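Local coordinates for Carboxylesterase/phospholipase family protein (Francisella tularensis subsp. tularensis, PDB 4F21) that acts as a serine hydrolase of the alpha/beta hydrolase superfamily, probably cleaving carboxylic ester bonds, at residues V40-G45 and M161-Y166; V54-Y59 and E231-I236; N133-G138 and A241-I246; I186-G191 and H203-K208; K219-V222 and V228-E231. All blocks are in the same frame, centred on the assembly; numbering follows the deposited sequence.

Contact 1 (V40-G45 and M161-Y166); sequences VIWLHG and MALSTY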
# COMPACT_ATOMS: atom_id res chain seq x y z
N VAL A 40 9.34 -7.14 2.02
CA VAL A 40 8.10 -6.57 1.50
C VAL A 40 6.97 -6.73 2.51
O VAL A 40 6.54 -7.84 2.82
CB VAL A 40 7.67 -7.20 0.16
CG1 VAL A 40 6.57 -6.37 -0.49
CG2 VAL A 40 8.86 -7.31 -0.77
N ILE A 41 6.50 -5.60 3.03
CA ILE A 41 5.36 -5.60 3.93
C ILE A 41 4.08 -5.46 3.12
O ILE A 41 3.80 -4.39 2.58
CB ILE A 41 5.48 -4.47 4.97
CG1 ILE A 41 6.82 -4.59 5.71
CG2 ILE A 41 4.32 -4.52 5.95
CD1 ILE A 41 7.00 -3.59 6.82
N TRP A 42 3.33 -6.55 3.03
CA TRP A 42 2.09 -6.61 2.25
C TRP A 42 0.87 -6.52 3.16
O TRP A 42 0.62 -7.42 3.97
CB TRP A 42 2.04 -7.90 1.43
CG TRP A 42 0.98 -7.90 0.37
CD1 TRP A 42 -0.35 -8.18 0.54
CD2 TRP A 42 1.15 -7.62 -1.03
NE1 TRP A 42 -1.01 -8.08 -0.66
CE2 TRP A 42 -0.11 -7.74 -1.64
CE3 TRP A 42 2.25 -7.27 -1.82
CZ2 TRP A 42 -0.31 -7.52 -3.00
CZ3 TRP A 42 2.06 -7.06 -3.17
CH2 TRP A 42 0.79 -7.18 -3.75
N LEU A 43 0.10 -5.44 3.01
CA LEU A 43 -1.06 -5.20 3.85
C LEU A 43 -2.38 -5.51 3.13
O LEU A 43 -2.51 -5.30 1.93
CB LEU A 43 -1.07 -3.74 4.33
CG LEU A 43 0.22 -3.19 4.93
CD1 LEU A 43 0.02 -1.74 5.36
CD2 LEU A 43 0.68 -4.04 6.11
N HIS A 44 -3.35 -6.02 3.89
CA HIS A 44 -4.69 -6.23 3.36
C HIS A 44 -5.74 -5.99 4.45
O HIS A 44 -5.48 -6.22 5.63
CB HIS A 44 -4.84 -7.63 2.73
CG HIS A 44 -4.82 -8.75 3.72
ND1 HIS A 44 -3.77 -9.64 3.82
CD2 HIS A 44 -5.74 -9.15 4.64
CE1 HIS A 44 -4.03 -10.52 4.77
NE2 HIS A 44 -5.22 -10.25 5.28
N GLY A 45 -6.91 -5.50 4.05
CA GLY A 45 -7.97 -5.20 4.99
C GLY A 45 -8.55 -6.43 5.66
O GLY A 45 -9.72 -6.76 5.47
N MET A 161 3.47 0.26 -3.02
CA MET A 161 2.68 -0.35 -4.08
C MET A 161 1.18 -0.25 -3.82
O MET A 161 0.56 -1.17 -3.29
CB MET A 161 3.11 -1.80 -4.34
CG MET A 161 4.48 -1.92 -4.99
SD MET A 161 4.81 -3.55 -5.70
CE MET A 161 4.99 -4.55 -4.24
N ALA A 162 0.61 0.88 -4.20
CA ALA A 162 -0.81 1.13 -4.02
C ALA A 162 -1.61 0.36 -5.06
O ALA A 162 -1.39 0.51 -6.27
CB ALA A 162 -1.11 2.62 -4.10
N LEU A 163 -2.54 -0.46 -4.59
CA LEU A 163 -3.34 -1.31 -5.47
C LEU A 163 -4.82 -1.15 -5.14
O LEU A 163 -5.27 -1.57 -4.07
CB LEU A 163 -2.94 -2.78 -5.29
CG LEU A 163 -1.46 -3.14 -5.42
CD1 LEU A 163 -1.12 -4.32 -4.53
CD2 LEU A 163 -1.12 -3.44 -6.86
N SER A 164 -5.56 -0.54 -6.06
CA SER A 164 -7.00 -0.38 -5.93
C SER A 164 -7.38 0.42 -4.69
O SER A 164 -8.34 0.08 -4.00
CB SER A 164 -7.70 -1.74 -5.90
OG SER A 164 -7.17 -2.58 -6.91
N THR A 165 -6.63 1.48 -4.41
CA THR A 165 -6.81 2.23 -3.17
C THR A 165 -6.93 3.74 -3.37
O THR A 165 -6.14 4.36 -4.08
CB THR A 165 -5.66 1.96 -2.19
OG1 THR A 165 -5.60 0.56 -1.90
CG2 THR A 165 -5.90 2.71 -0.90
N TYR A 166 -7.94 4.33 -2.73
CA TYR A 166 -8.15 5.77 -2.76
C TYR A 166 -7.34 6.47 -1.66
O TYR A 166 -6.66 5.81 -0.88
CB TYR A 166 -9.64 6.10 -2.63
CG TYR A 166 -10.26 5.82 -1.27
CD1 TYR A 166 -9.99 4.64 -0.59
CD2 TYR A 166 -11.11 6.73 -0.68
CE1 TYR A 166 -10.56 4.39 0.65
CE2 TYR A 166 -11.68 6.49 0.55
CZ TYR A 166 -11.40 5.32 1.21
OH TYR A 166 -11.97 5.08 2.45
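W42 and M161 lie opposite each other on strands 40-44 and 161-163, which run in the same direction at 20° with axes 9.5 Å apart; the W42 CA to M161 CA distance is 8.9 Å. That spacing is too wide for backbone pairing. Strand 134-139 fills the gap, so the two segments meet only through side chains that reach past it on one face of the sheet. W42 does most of the reaching. With CG anti to the backbone N (chi1 -167°), the far, six-membered part of its indole reaches the second segment. L163 CD1 is the closest partner, 3.5 Å from W42 CH2 and 3.6 Å from W42 CZ2. M161 arrives by a different route: a bend at its last torsion (chi3 -71°) carries the methyl to W42, with M161 CE 4.0 Å from W42 CZ3. Both aliphatic chains cross the indole at about a right angle and approach its plane obliquely. This is the centre of the alpha/beta hydrolase fold, where parallel strands are covered by helices, here by helix 230-243, whose I236 and F239 touch M161. F53 and F71 also meet the indole. V40 CG1 adds a looser contact to M161 CE at 4.5 Å. Just beyond the end of strand 161-163, S164 touches H226, which with S140 and D194 has geometry consistent with a Ser-His-Asp triad.

Contact 2 (V54-Y59 and E231-I236); sequences VDIVNY and EEIKDI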
# COMPACT_ATOMS: atom_id res chain seq x y z
N VAL A 54 -1.19 -14.30 0.50
CA VAL A 54 -0.05 -15.07 0.98
C VAL A 54 0.57 -15.89 -0.15
O VAL A 54 1.79 -16.05 -0.22
CB VAL A 54 -0.43 -15.97 2.18
CG1 VAL A 54 0.64 -17.02 2.44
CG2 VAL A 54 -0.66 -15.12 3.42
N ASP A 55 -0.27 -16.36 -1.07
CA ASP A 55 0.18 -17.14 -2.22
C ASP A 55 0.88 -16.32 -3.31
O ASP A 55 1.59 -16.87 -4.14
CB ASP A 55 -0.98 -17.91 -2.83
CG ASP A 55 -2.11 -17.01 -3.32
OD1 ASP A 55 -3.21 -17.54 -3.56
OD2 ASP A 55 -1.92 -15.78 -3.46
N ILE A 56 0.65 -15.00 -3.30
CA ILE A 56 1.14 -14.10 -4.35
C ILE A 56 2.62 -14.32 -4.69
O ILE A 56 3.06 -14.08 -5.81
CB ILE A 56 0.89 -12.62 -3.97
CG1 ILE A 56 0.28 -11.85 -5.13
CG2 ILE A 56 2.16 -11.94 -3.46
CD1 ILE A 56 0.11 -10.38 -4.84
N VAL A 57 3.36 -14.81 -3.70
CA VAL A 57 4.79 -15.05 -3.83
C VAL A 57 5.13 -16.02 -4.97
O VAL A 57 6.10 -15.81 -5.70
CB VAL A 57 5.36 -15.56 -2.49
CG1 VAL A 57 6.47 -16.57 -2.69
CG2 VAL A 57 5.82 -14.38 -1.66
N ASN A 58 4.31 -17.05 -5.15
CA ASN A 58 4.54 -18.03 -6.20
C ASN A 58 4.17 -17.50 -7.58
O ASN A 58 4.29 -18.21 -8.58
CB ASN A 58 3.77 -19.32 -5.93
CG ASN A 58 3.21 -19.38 -4.52
OD1 ASN A 58 3.91 -19.09 -3.55
ND2 ASN A 58 1.94 -19.74 -4.41
N TYR A 59 3.72 -16.25 -7.64
CA TYR A 59 3.24 -15.67 -8.89
C TYR A 59 4.24 -14.73 -9.56
O TYR A 59 3.96 -14.15 -10.60
CB TYR A 59 1.91 -14.96 -8.67
CG TYR A 59 0.77 -15.91 -8.38
CD1 TYR A 59 0.56 -16.39 -7.10
CD2 TYR A 59 -0.09 -16.32 -9.39
CE1 TYR A 59 -0.48 -17.27 -6.83
CE2 TYR A 59 -1.13 -17.19 -9.13
CZ TYR A 59 -1.32 -17.66 -7.84
OH TYR A 59 -2.35 -18.53 -7.58
N GLU A 231 -1.44 -9.74 -15.48
CA GLU A 231 -0.58 -8.72 -16.08
C GLU A 231 -0.08 -7.82 -14.96
O GLU A 231 1.10 -7.45 -14.90
CB GLU A 231 -1.36 -7.88 -17.10
CG GLU A 231 -2.10 -8.72 -18.15
CD GLU A 231 -1.16 -9.40 -19.13
OE1 GLU A 231 0.02 -9.00 -19.20
OE2 GLU A 231 -1.60 -10.35 -19.82
N GLU A 232 -0.99 -7.50 -14.04
CA GLU A 232 -0.67 -6.69 -12.87
C GLU A 232 0.35 -7.40 -12.00
O GLU A 232 1.26 -6.77 -11.49
CB GLU A 232 -1.93 -6.40 -12.07
CG GLU A 232 -1.70 -5.51 -10.86
CD GLU A 232 -3.00 -5.10 -10.20
OE1 GLU A 232 -4.06 -5.63 -10.60
OE2 GLU A 232 -2.96 -4.24 -9.30
N ILE A 233 0.20 -8.71 -11.83
CA ILE A 233 1.14 -9.50 -11.05
C ILE A 233 2.53 -9.43 -11.67
O ILE A 233 3.54 -9.26 -10.97
CB ILE A 233 0.68 -10.96 -10.92
CG1 ILE A 233 -0.37 -11.09 -9.82
CG2 ILE A 233 1.84 -11.86 -10.59
CD1 ILE A 233 0.17 -10.82 -8.43
N LYS A 234 2.58 -9.55 -12.99
CA LYS A 234 3.82 -9.37 -13.73
C LYS A 234 4.44 -8.00 -13.44
O LYS A 234 5.64 -7.89 -13.18
CB LYS A 234 3.60 -9.53 -15.23
CG LYS A 234 4.83 -9.26 -16.07
CD LYS A 234 4.48 -8.93 -17.52
CE LYS A 234 5.73 -8.59 -18.31
NZ LYS A 234 5.42 -8.08 -19.68
N ASP A 235 3.61 -6.95 -13.48
CA ASP A 235 4.11 -5.60 -13.24
C ASP A 235 4.61 -5.38 -11.81
O ASP A 235 5.56 -4.63 -11.58
CB ASP A 235 3.05 -4.55 -13.60
CG ASP A 235 3.13 -4.12 -15.05
OD1 ASP A 235 4.14 -4.44 -15.71
OD2 ASP A 235 2.19 -3.45 -15.52
N ILE A 236 3.95 -6.02 -10.85
CA ILE A 236 4.32 -5.96 -9.44
C ILE A 236 5.68 -6.61 -9.26
O ILE A 236 6.60 -6.03 -8.65
CB ILE A 236 3.29 -6.72 -8.58
CG1 ILE A 236 1.97 -5.95 -8.52
CG2 ILE A 236 3.82 -6.96 -7.18
CD1 ILE A 236 0.87 -6.72 -7.86
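Y59 and I233 have the nearest CA atoms of the two segments, 6.9 Å apart, between a short 3-10 segment (56-59) and helix 230-243. The 3-10 assignment rests on i to i+3 bonds: N58 N to D55 O and Y59 N to I56 O. On the opposing helix the bonds are i to i+4, as in D235 N to E231 O. I233 carries the helix side of the contact, and its two branches take different partners. Its CD1 lies 3.5 Å from I56 CG1 and 3.6 Å from I56 CD1. I233 CG2, anti to the backbone N while CG1 lies beside it (chi1 -81°), goes to the Y59 end instead. There it meets Y59 CB at 3.6 Å and sits against the Y59 O at 3.1 Å, a close packing distance. The Y59 ring turns away from the helix, leaving its CB as the touching part of the side chain. I56 continues inward to W42, and I233 also meets F60 and V228. All the side-chain atoms that touch across the contact are carbon, so the loop following strand 38-44 is held against the helix by apolar burial and shape rather than by directed bonds.

Contact 3 (N133-G138 and A241-I246); sequences NIILAG and AKTFKI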
# COMPACT_ATOMS: atom_id res chain seq x y z
N ASN A 133 15.27 -0.71 2.11
CA ASN A 133 15.17 -2.03 1.50
C ASN A 133 13.89 -2.73 1.92
O ASN A 133 13.74 -3.94 1.75
CB ASN A 133 16.39 -2.89 1.85
CG ASN A 133 17.69 -2.26 1.41
OD1 ASN A 133 17.91 -1.06 1.60
ND2 ASN A 133 18.57 -3.06 0.82
N ILE A 134 12.97 -1.96 2.48
CA ILE A 134 11.64 -2.45 2.82
C ILE A 134 10.60 -1.74 1.96
O ILE A 134 10.62 -0.52 1.84
CB ILE A 134 11.30 -2.22 4.30
CG1 ILE A 134 12.43 -2.72 5.20
CG2 ILE A 134 9.99 -2.89 4.66
CD1 ILE A 134 12.21 -2.44 6.66
N ILE A 135 9.69 -2.51 1.37
CA ILE A 135 8.64 -1.95 0.53
C ILE A 135 7.26 -2.11 1.16
O ILE A 135 6.87 -3.21 1.55
CB ILE A 135 8.62 -2.59 -0.87
CG1 ILE A 135 9.90 -2.25 -1.64
CG2 ILE A 135 7.42 -2.12 -1.67
CD1 ILE A 135 9.90 -2.77 -3.06
N LEU A 136 6.51 -1.02 1.24
CA LEU A 136 5.14 -1.05 1.74
C LEU A 136 4.14 -1.16 0.59
O LEU A 136 3.91 -0.20 -0.15
CB LEU A 136 4.84 0.18 2.59
CG LEU A 136 5.76 0.40 3.79
CD1 LEU A 136 5.43 1.70 4.51
CD2 LEU A 136 5.66 -0.78 4.75
N ALA A 137 3.54 -2.33 0.44
CA ALA A 137 2.53 -2.55 -0.58
C ALA A 137 1.16 -2.70 0.07
O ALA A 137 1.05 -3.28 1.15
CB ALA A 137 2.86 -3.78 -1.41
N GLY A 138 0.12 -2.19 -0.59
CA GLY A 138 -1.21 -2.28 -0.04
C GLY A 138 -2.28 -2.50 -1.09
O GLY A 138 -2.14 -2.04 -2.22
N ALA A 241 11.55 -6.14 -8.68
CA ALA A 241 12.82 -6.36 -9.37
C ALA A 241 13.57 -5.06 -9.65
O ALA A 241 14.78 -4.98 -9.45
CB ALA A 241 12.59 -7.12 -10.67
N LYS A 242 12.85 -4.04 -10.12
CA LYS A 242 13.46 -2.78 -10.53
C LYS A 242 13.73 -1.83 -9.37
O LYS A 242 14.36 -0.79 -9.55
CB LYS A 242 12.59 -2.07 -11.58
CG LYS A 242 12.50 -2.77 -12.93
CD LYS A 242 13.83 -2.78 -13.66
CE LYS A 242 14.40 -4.19 -13.76
N THR A 243 13.25 -2.19 -8.18
CA THR A 243 13.48 -1.37 -6.98
C THR A 243 14.53 -1.98 -6.07
O THR A 243 15.39 -1.28 -5.54
CB THR A 243 12.19 -1.14 -6.18
OG1 THR A 243 11.60 -2.41 -5.85
CG2 THR A 243 11.20 -0.31 -6.97
N PHE A 244 14.47 -3.29 -5.89
CA PHE A 244 15.51 -4.00 -5.15
C PHE A 244 16.74 -4.23 -6.03
O PHE A 244 17.73 -4.82 -5.59
CB PHE A 244 14.97 -5.32 -4.59
CG PHE A 244 13.99 -5.14 -3.46
CD1 PHE A 244 14.01 -3.99 -2.69
CD2 PHE A 244 13.07 -6.12 -3.16
CE1 PHE A 244 13.11 -3.82 -1.65
CE2 PHE A 244 12.17 -5.96 -2.13
CZ PHE A 244 12.19 -4.81 -1.37
N LYS A 245 16.67 -3.74 -7.27
CA LYS A 245 17.76 -3.79 -8.23
C LYS A 245 18.39 -5.18 -8.34
O LYS A 245 19.61 -5.31 -8.48
CB LYS A 245 18.82 -2.74 -7.92
CG LYS A 245 18.33 -1.30 -8.03
CD LYS A 245 19.36 -0.33 -7.45
CE LYS A 245 18.83 1.10 -7.37
NZ LYS A 245 18.78 1.79 -8.69
N ILE A 246 17.56 -6.20 -8.28
CA ILE A 246 18.02 -7.58 -8.41
C ILE A 246 17.71 -8.11 -9.80
O ILE A 246 18.60 -8.57 -10.52
CB ILE A 246 17.42 -8.49 -7.33
CG1 ILE A 246 15.94 -8.16 -7.11
CG2 ILE A 246 18.19 -8.33 -6.03
CD1 ILE A 246 15.32 -8.84 -5.90
OXT ILE A 246 16.57 -8.09 -10.26
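I135 CD1 stands over one face of the F244 ring, a CH-pi contact 3.9 Å from the ring centroid and 29° off the normal. It joins a central parallel strand of the alpha/beta hydrolase sheet, 134-139, to the C-terminal end of helix 230-243. The isoleucine and the ring cross obliquely, and more than the terminal methyl is engaged: I135 CG1 is 3.4 Å from F244 CZ and 3.6 Å from F244 CE1. The ring reaches the strand because F244 CG lies beside its own backbone N (chi1 -71°), from where the far end of the phenyl comes to the strand although the bond to CB does not point at it. F38, on the neighbouring strand, stacks with the same ring. T243 adds a second approach on the face that carries I135, its OG1 4.2 Å above the ring plane and offset toward the rim, and 3.3 Å from I135 CD1. This hydroxyl is not left to the apolar neighbours, for it is hydrogen-bonded to F239 O one turn earlier in the helix. Beyond F244 the chain leaves helical geometry at K245 with positive phi, and a weak bond from I246 N to A241 O is consistent with a Schellman motif closing the helix. At the start of the strand, the N133 carbonyl approaches the ring obliquely, N133 O lying 3.5 Å from F244 CE1.

Contact 4 (I186-G191 and H203-K208); sequences ILVCHG and HDLSDK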
# COMPACT_ATOMS: atom_id res chain seq x y z
N ILE A 186 7.26 4.66 -6.27
CA ILE A 186 5.87 4.38 -5.96
C ILE A 186 5.17 3.78 -7.17
O ILE A 186 5.28 4.29 -8.28
CB ILE A 186 5.12 5.66 -5.53
CG1 ILE A 186 5.75 6.25 -4.27
CG2 ILE A 186 3.64 5.37 -5.30
CD1 ILE A 186 5.10 7.52 -3.78
N LEU A 187 4.47 2.67 -6.95
CA LEU A 187 3.69 2.04 -8.00
C LEU A 187 2.22 2.08 -7.65
O LEU A 187 1.80 1.51 -6.65
CB LEU A 187 4.13 0.59 -8.21
CG LEU A 187 3.27 -0.22 -9.19
CD1 LEU A 187 3.36 0.36 -10.60
CD2 LEU A 187 3.67 -1.68 -9.19
N VAL A 188 1.44 2.76 -8.48
CA VAL A 188 0.00 2.79 -8.33
C VAL A 188 -0.62 1.89 -9.39
O VAL A 188 -0.30 2.01 -10.57
CB VAL A 188 -0.55 4.22 -8.48
CG1 VAL A 188 -2.03 4.25 -8.14
CG2 VAL A 188 0.22 5.18 -7.60
N CYS A 189 -1.51 1.00 -8.96
CA CYS A 189 -2.26 0.16 -9.88
C CYS A 189 -3.75 0.29 -9.57
O CYS A 189 -4.12 0.48 -8.41
CB CYS A 189 -1.83 -1.30 -9.77
SG CYS A 189 -0.10 -1.64 -10.19
N HIS A 190 -4.60 0.20 -10.59
CA HIS A 190 -6.04 0.35 -10.38
C HIS A 190 -6.89 -0.23 -11.51
O HIS A 190 -6.52 -0.16 -12.68
CB HIS A 190 -6.40 1.81 -10.14
CG HIS A 190 -7.56 2.00 -9.20
ND1 HIS A 190 -7.43 2.57 -7.96
CD2 HIS A 190 -8.87 1.67 -9.33
CE1 HIS A 190 -8.60 2.60 -7.36
NE2 HIS A 190 -9.50 2.06 -8.17
N GLY A 191 -8.04 -0.78 -11.15
CA GLY A 191 -8.95 -1.37 -12.12
C GLY A 191 -9.88 -0.36 -12.75
O GLY A 191 -10.33 0.57 -12.09
N HIS A 203 -6.69 7.67 -9.69
CA HIS A 203 -6.15 8.87 -10.32
C HIS A 203 -5.98 9.95 -9.26
O HIS A 203 -5.02 10.72 -9.31
CB HIS A 203 -7.08 9.38 -11.42
CG HIS A 203 -6.98 8.62 -12.70
ND1 HIS A 203 -5.99 8.86 -13.63
CD2 HIS A 203 -7.76 7.65 -13.23
CE1 HIS A 203 -6.16 8.05 -14.67
NE2 HIS A 203 -7.23 7.31 -14.44
N ASP A 204 -6.91 10.00 -8.32
CA ASP A 204 -6.85 10.98 -7.23
C ASP A 204 -5.63 10.76 -6.34
O ASP A 204 -4.92 11.71 -6.00
CB ASP A 204 -8.14 10.95 -6.41
CG ASP A 204 -8.19 12.04 -5.35
OD1 ASP A 204 -7.70 13.16 -5.63
OD2 ASP A 204 -8.71 11.78 -4.25
N LEU A 205 -5.38 9.51 -5.96
CA LEU A 205 -4.21 9.16 -5.15
C LEU A 205 -2.92 9.48 -5.90
O LEU A 205 -2.02 10.13 -5.36
CB LEU A 205 -4.25 7.68 -4.75
CG LEU A 205 -3.07 7.08 -3.97
CD1 LEU A 205 -3.57 6.08 -2.94
CD2 LEU A 205 -2.07 6.40 -4.90
N SER A 206 -2.83 9.01 -7.14
CA SER A 206 -1.63 9.21 -7.96
C SER A 206 -1.31 10.68 -8.19
O SER A 206 -0.17 11.11 -8.07
CB SER A 206 -1.77 8.49 -9.30
OG SER A 206 -0.65 8.76 -10.13
N ASP A 207 -2.34 11.45 -8.54
CA ASP A 207 -2.18 12.88 -8.79
C ASP A 207 -1.84 13.63 -7.51
O ASP A 207 -0.96 14.49 -7.51
CB ASP A 207 -3.44 13.46 -9.43
CG ASP A 207 -3.49 13.24 -10.93
OD1 ASP A 207 -2.89 14.05 -11.67
OD2 ASP A 207 -4.14 12.28 -11.38
N LYS A 208 -2.54 13.31 -6.42
CA LYS A 208 -2.30 13.96 -5.14
C LYS A 208 -0.94 13.58 -4.55
O LYS A 208 -0.44 14.25 -3.65
CB LYS A 208 -3.43 13.71 -4.14
CG LYS A 208 -4.68 14.52 -4.41
CD LYS A 208 -5.63 14.56 -3.22
CE LYS A 208 -6.12 13.17 -2.84
NZ LYS A 208 -7.32 13.23 -1.96
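Strand 186-191 and helix 199-210 are the first two elements of a beta-alpha-beta unit, and V188 meets L205 where the helix packs on the strand. The nearest CA atoms are those of V188 and S206, 6.6 Å apart. Both valine methyls touch the same leucine methyl: L205 CD2 is 3.7 Å from V188 CG2 and 3.9 Å from V188 CG1, so it sits across the fork of the branch. L205 is extended at chi1 (176°), CG lying beside its carbonyl carbon, and the two side chains run antiparallel as they pass. On the next helix position S206 contributes its CB, 4.2 Å from V188 CG2. Its hydroxyl is used elsewhere, hydrogen-bonding to N216 OD1 at the start of strand 216-221, the strand that completes the crossover. The same serine thus packs on one strand of the unit and bonds to the other. L205 reaches further, to A162 on strand 159-163 and to L167. Along the helix, K208 and D204 form a salt bridge one turn apart: K208 NZ lies 3.0 Å from D204 OD2, approached on the syn side but 32° out of the carboxylate plane.

Contact 5 (K219-V222 and V228-E231); sequences KHYV and VCME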
# COMPACT_ATOMS: atom_id res chain seq x y z
N LYS A 219 -0.59 2.74 -13.39
CA LYS A 219 -0.90 1.64 -14.28
C LYS A 219 -2.32 1.12 -14.07
O LYS A 219 -2.57 0.33 -13.16
CB LYS A 219 0.11 0.50 -14.09
CG LYS A 219 1.56 0.97 -14.08
CD LYS A 219 2.51 -0.17 -14.38
CE LYS A 219 3.91 0.37 -14.64
NZ LYS A 219 4.83 -0.69 -15.13
N HIS A 220 -3.25 1.57 -14.91
CA HIS A 220 -4.62 1.08 -14.82
C HIS A 220 -4.87 -0.07 -15.78
O HIS A 220 -4.24 -0.16 -16.84
CB HIS A 220 -5.65 2.21 -15.03
CG HIS A 220 -5.75 2.69 -16.44
ND1 HIS A 220 -5.27 3.92 -16.84
CD2 HIS A 220 -6.28 2.12 -17.54
CE1 HIS A 220 -5.50 4.08 -18.13
NE2 HIS A 220 -6.11 3.00 -18.58
N TYR A 221 -5.78 -0.96 -15.41
CA TYR A 221 -6.06 -2.15 -16.21
C TYR A 221 -7.52 -2.18 -16.68
O TYR A 221 -8.44 -2.19 -15.87
CB TYR A 221 -5.71 -3.42 -15.43
CG TYR A 221 -4.26 -3.47 -15.00
CD1 TYR A 221 -3.83 -2.84 -13.84
CD2 TYR A 221 -3.31 -4.12 -15.78
CE1 TYR A 221 -2.51 -2.87 -13.45
CE2 TYR A 221 -1.98 -4.15 -15.40
CZ TYR A 221 -1.58 -3.53 -14.23
OH TYR A 221 -0.26 -3.56 -13.85
N VAL A 222 -7.71 -2.19 -18.00
CA VAL A 222 -9.05 -2.19 -18.57
C VAL A 222 -9.77 -3.48 -18.21
O VAL A 222 -9.15 -4.54 -18.10
CB VAL A 222 -9.02 -2.02 -20.10
CG1 VAL A 222 -10.41 -1.71 -20.65
CG2 VAL A 222 -8.04 -0.92 -20.49
N VAL A 228 -6.91 -8.35 -8.43
CA VAL A 228 -5.56 -8.33 -8.97
C VAL A 228 -5.45 -9.35 -10.10
O VAL A 228 -5.75 -10.53 -9.90
CB VAL A 228 -4.51 -8.66 -7.88
CG1 VAL A 228 -3.14 -8.87 -8.48
CG2 VAL A 228 -4.47 -7.57 -6.82
N CYS A 229 -5.02 -8.90 -11.27
CA CYS A 229 -4.91 -9.77 -12.44
C CYS A 229 -3.48 -10.26 -12.67
O CYS A 229 -2.58 -10.01 -11.87
CB CYS A 229 -5.44 -9.06 -13.69
SG CYS A 229 -4.46 -7.63 -14.17
N MET A 230 -3.30 -10.96 -13.76
CA MET A 230 -2.04 -11.61 -14.05
C MET A 230 -1.00 -10.67 -14.66
O MET A 230 0.16 -10.80 -14.36
CB MET A 230 -2.27 -12.87 -14.88
CG MET A 230 -2.61 -14.10 -14.08
SD MET A 230 -1.27 -14.99 -13.19
CE MET A 230 -0.59 -13.70 -12.19
N GLU A 231 -1.44 -9.74 -15.48
CA GLU A 231 -0.58 -8.72 -16.08
C GLU A 231 -0.08 -7.82 -14.96
O GLU A 231 1.10 -7.45 -14.90
CB GLU A 231 -1.36 -7.88 -17.10
CG GLU A 231 -2.10 -8.72 -18.15
CD GLU A 231 -1.16 -9.40 -19.13
OE1 GLU A 231 0.02 -9.00 -19.20
OE2 GLU A 231 -1.60 -10.35 -19.82
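The N-terminal cap of helix 230-243 supplies one side of this contact, with C229 at the N-cap position facing Y221 at the end of strand 216-221. The cysteine sulfur lies over a face of the tyrosine ring, 4.4 Å from its centroid and 26° off the normal, a sulfur-aromatic contact. The nearest ring atom is Y221 CD2, 4.0 Å from C229 SG. With chi1 at 65°, SG sits between the backbone N and the carbonyl carbon; from there it both meets the ring and caps the N of E232. The E232 carboxylate bonds weakly back to C229 N, a pairing consistent with a capping box. E231 comes at the ring obliquely with its CB, 4.1 Å from Y221 CE2. Its chain then bends at chi2 (-70°) and carries the carboxylate away from the tyrosine. The tyrosine hydroxyl is held too, hydrogen-bonded to D235 OD2 one helical turn beyond E231, so the ring is fixed at its far end as well as over its face. Y221 thus ties the outermost strand, 216-221, to the first turns of helix 230-243, while its ring also touches C189 on the adjoining strand 186-191.

From the N terminus, strand 38-44 opens contact 1, which closes at strand 159-163. Before it closes, contact 2 opens at 54-59 and contact 3 at 133-138, so the three interlace: contact 1 crosses both others, and contacts 2 and 3 cross each other at successive parts of helix 230-243. Contact 4 is a local closure, 186-191 to 203-208, lying within the spans of contacts 2 and 3 and after contact 1. Contact 5 follows it, within the span of contact 3, and ends on E231, where the second segment of contact 2 begins. Strands 186-191 and 216-221 pair between contacts 4 and 5. Helix 230-243 thereby gathers edge strand, central strands and the 54-59 loop.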